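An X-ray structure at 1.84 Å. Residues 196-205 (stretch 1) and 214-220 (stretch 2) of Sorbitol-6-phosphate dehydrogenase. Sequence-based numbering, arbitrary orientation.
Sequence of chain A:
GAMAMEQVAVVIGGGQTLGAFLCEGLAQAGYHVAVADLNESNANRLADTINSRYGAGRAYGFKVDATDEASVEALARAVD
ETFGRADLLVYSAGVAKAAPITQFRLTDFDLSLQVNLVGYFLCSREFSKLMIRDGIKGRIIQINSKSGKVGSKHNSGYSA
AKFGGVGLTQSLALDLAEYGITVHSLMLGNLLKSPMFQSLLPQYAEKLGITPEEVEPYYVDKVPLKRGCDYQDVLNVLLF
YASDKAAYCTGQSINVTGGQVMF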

# COMPACT_ATOMS: atom_id res chain seq x y z
N MET A 196 17.96 22.00 10.96
CA MET A 196 16.51 21.96 11.13
C MET A 196 16.14 21.07 12.33
O MET A 196 15.47 21.53 13.27
CB MET A 196 15.86 21.38 9.87
CG MET A 196 16.23 22.07 8.54
SD MET A 196 17.83 21.64 7.74
CE MET A 196 17.47 20.12 6.81
N PHE A 197 16.61 19.81 12.30
CA PHE A 197 16.16 18.77 13.24
C PHE A 197 16.76 19.07 14.60
O PHE A 197 16.05 19.08 15.62
CB PHE A 197 16.53 17.33 12.79
CG PHE A 197 15.79 16.28 13.56
CD1 PHE A 197 16.09 16.02 14.89
CD2 PHE A 197 14.71 15.62 12.99
CE1 PHE A 197 15.36 15.09 15.62
CE2 PHE A 197 13.96 14.70 13.73
CZ PHE A 197 14.29 14.43 15.04
N GLN A 198 18.07 19.30 14.57
CA GLN A 198 18.87 19.72 15.72
C GLN A 198 18.30 20.92 16.49
O GLN A 198 18.38 20.95 17.72
CB GLN A 198 20.29 20.05 15.27
CG GLN A 198 21.17 18.84 15.05
CD GLN A 198 21.28 17.96 16.29
OE1 GLN A 198 21.52 18.46 17.38
NE2 GLN A 198 21.05 16.66 16.13
N SER A 199 17.71 21.88 15.77
CA SER A 199 17.17 23.09 16.42
C SER A 199 15.81 22.82 17.05
O SER A 199 15.42 23.51 18.00
CB SER A 199 17.11 24.28 15.45
OG SER A 199 16.57 23.90 14.20
N LEU A 200 15.11 21.81 16.54
CA LEU A 200 13.79 21.44 17.05
C LEU A 200 13.77 20.42 18.19
O LEU A 200 12.70 20.04 18.66
CB LEU A 200 12.92 20.94 15.89
CG LEU A 200 12.49 22.03 14.90
CD1 LEU A 200 11.84 21.43 13.66
CD2 LEU A 200 11.58 23.06 15.58
N LEU A 201 14.94 19.98 18.64
CA LEU A 201 15.00 19.02 19.73
C LEU A 201 14.11 19.41 20.93
O LEU A 201 13.29 18.58 21.36
CB LEU A 201 16.46 18.72 20.13
CG LEU A 201 17.30 18.10 18.99
CD1 LEU A 201 18.74 17.92 19.41
CD2 LEU A 201 16.74 16.78 18.45
N PRO A 202 14.22 20.67 21.44
CA PRO A 202 13.29 21.23 22.47
C PRO A 202 11.79 20.92 22.30
O PRO A 202 11.14 20.52 23.24
CB PRO A 202 13.50 22.74 22.34
CG PRO A 202 14.93 22.89 21.91
CD PRO A 202 15.28 21.65 21.11
N GLN A 203 11.25 21.12 21.11
CA GLN A 203 9.80 20.97 20.89
C GLN A 203 9.33 19.52 20.91
O GLN A 203 8.27 19.20 21.50
CB GLN A 203 9.38 21.52 19.55
CG GLN A 203 9.15 23.01 19.52
CD GLN A 203 8.18 23.40 18.42
OE1 GLN A 203 8.04 22.68 17.40
NE2 GLN A 203 7.51 24.53 18.61
N TYR A 204 10.10 18.67 20.22
CA TYR A 204 9.90 17.21 20.27
C TYR A 204 10.09 16.73 21.71
O TYR A 204 9.28 15.93 22.18
CB TYR A 204 10.87 16.46 19.36
CG TYR A 204 10.85 16.88 17.90
CD1 TYR A 204 9.67 16.85 17.15
CD2 TYR A 204 12.03 17.29 17.27
CE1 TYR A 204 9.67 17.23 15.81
CE2 TYR A 204 12.04 17.66 15.93
CZ TYR A 204 10.86 17.64 15.21
OH TYR A 204 10.90 18.04 13.90
N ALA A 205 11.14 17.22 22.39
CA ALA A 205 11.33 16.95 23.82
C ALA A 205 10.00 17.17 24.58
O ALA A 205 9.42 16.22 25.13
CB ALA A 205 12.44 17.81 24.39
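Stretch 2, residues 214-220: EVEPYYV

Stretch 2 is almost entirely helical: residues 215-220 form a helix, with E214 in a 3-10 conformation (phi/psi -77/-3) just ahead of it. Phi/psi pairs from V215 (-81/-46) to V220 (-57/-45) remain in the helical region, and the backbone supplies independent evidence: Y218 N donates to E214 O at 3.0 Å, Y219 N to V215 O at 3.1 Å and V220 N to E216 O at 2.9 Å, each an i to i-4 hydrogen bond. Stretch 1 offers two helical segments, 196-199 and 201-205. The axes of helices 201-205 and 215-220 come within 10.7 Å of each other, and their N-to-C directions make an angle of 68°, with a signed crossing angle also of 68°. So steep a crossing, with the axes this far apart, is consistent with a small contact: 337 Å² is buried, both sides summed. The backbones are nearest at the start of the second helix, where A205 CA and V215 CA lie 6.2 Å apart.

E214 makes no contact with stretch 1; its CA-to-CB bond points sideways.

V215 is the centre of the packing. Its CA-to-CB bond points toward stretch 1, its chi1 is t (176°), and 81 Å² of its surface is covered, the largest share of any residue in the contact. The side chain is a knob in a hole formed by F197, L201, Y204 and A205. V215 CG1 lies 3.7 Å from L201 CD2, 3.9 Å from Y204 CB and 4.4 Å from F197 CE1, while V215 CG2 lies 4.0 Å from A205 CB and 3.8 Å from A205 N. The two methyls thus both find partners in the wall of the hole, and these van der Waals distances indicate close apolar packing.

E216 supplies the polar contact. Its CA-to-CB bond runs sideways, but an extended chi2 (-170°, t) helps carry the carboxylate nearer to stretch 1. There Q198 NE2 donates a hydrogen bond to E216 OE2, at 2.6 Å and with an N-H...acceptor angle of 148°. The bond is short and moderately bent, and it is the only hydrogen bond between the stretches. The CA-to-CB bond of Q198 is also sideways, and its end comes nearer through a side chain bent at chi2 (m, -57°).

P217 and Y218 are out of reach of stretch 1.

One helical turn after V215, the CA-to-CB bond of Y219 again points toward stretch 1, with chi1 m (-77°). Y219 CD2 approaches F197 CZ at 3.7 Å, near the plane of the F197 ring and at its edge. The ring centroids are 6.0 Å apart and the planes meet at 89°, an oblique aromatic pair. Y219 OH comes within 4.1 Å of Y204 CD1, so this residue touches both aromatic side chains of stretch 1.

V220 closes the stretch without contact.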

# COMPACT_ATOMS: atom_id res chain seq x y z
N GLU A 214 17.31 12.93 25.13
CA GLU A 214 16.61 11.68 24.80
C GLU A 214 15.97 11.62 23.39
O GLU A 214 15.43 10.59 23.01
CB GLU A 214 15.52 11.37 25.86
CG GLU A 214 16.06 11.11 27.28
CD GLU A 214 15.36 10.01 28.09
OE1 GLU A 214 14.29 9.47 27.71
OE2 GLU A 214 15.89 9.65 29.17
N VAL A 215 16.05 12.69 22.60
CA VAL A 215 15.24 12.80 21.39
C VAL A 215 15.82 12.03 20.19
O VAL A 215 15.09 11.30 19.53
CB VAL A 215 14.92 14.28 21.08
CG1 VAL A 215 14.16 14.41 19.75
CG2 VAL A 215 14.09 14.84 22.21
N GLU A 216 17.11 12.16 19.93
CA GLU A 216 17.74 11.41 18.84
C GLU A 216 17.71 9.90 19.08
O GLU A 216 17.29 9.17 18.20
CB GLU A 216 19.15 11.88 18.53
CG GLU A 216 19.20 13.11 17.67
CD GLU A 216 20.62 13.39 17.20
OE1 GLU A 216 21.24 12.52 16.52
OE2 GLU A 216 21.15 14.47 17.50
N PRO A 217 18.12 9.44 20.28
CA PRO A 217 17.90 8.05 20.70
C PRO A 217 16.49 7.56 20.54
O PRO A 217 16.27 6.47 20.05
CB PRO A 217 18.23 8.07 22.20
CG PRO A 217 19.35 9.08 22.27
CD PRO A 217 19.00 10.15 21.24
N TYR A 218 15.53 8.35 20.97
CA TYR A 218 14.16 8.01 20.76
C TYR A 218 13.82 7.71 19.27
O TYR A 218 13.09 6.75 18.98
CB TYR A 218 13.26 9.13 21.29
CG TYR A 218 11.82 8.89 21.01
CD1 TYR A 218 11.08 8.04 21.82
CD2 TYR A 218 11.19 9.47 19.92
CE1 TYR A 218 9.75 7.81 21.57
CE2 TYR A 218 9.87 9.22 19.66
CZ TYR A 218 9.16 8.42 20.50
OH TYR A 218 7.85 8.19 20.23
N TYR A 219 14.33 8.51 18.33
CA TYR A 219 13.92 8.31 16.94
C TYR A 219 14.77 7.23 16.27
O TYR A 219 14.29 6.47 15.43
CB TYR A 219 13.87 9.63 16.15
CG TYR A 219 12.63 10.48 16.45
CD1 TYR A 219 11.34 9.99 16.15
CD2 TYR A 219 12.73 11.74 17.04
CE1 TYR A 219 10.21 10.74 16.41
CE2 TYR A 219 11.60 12.52 17.30
CZ TYR A 219 10.35 12.01 16.98
OH TYR A 219 9.23 12.74 17.25
N VAL A 220 16.02 7.11 16.69
CA VAL A 220 16.89 6.05 16.23
C VAL A 220 16.30 4.67 16.49
O VAL A 220 16.32 3.80 15.63
CB VAL A 220 18.27 6.13 16.91
CG1 VAL A 220 19.06 4.83 16.74
CG2 VAL A 220 19.09 7.28 16.34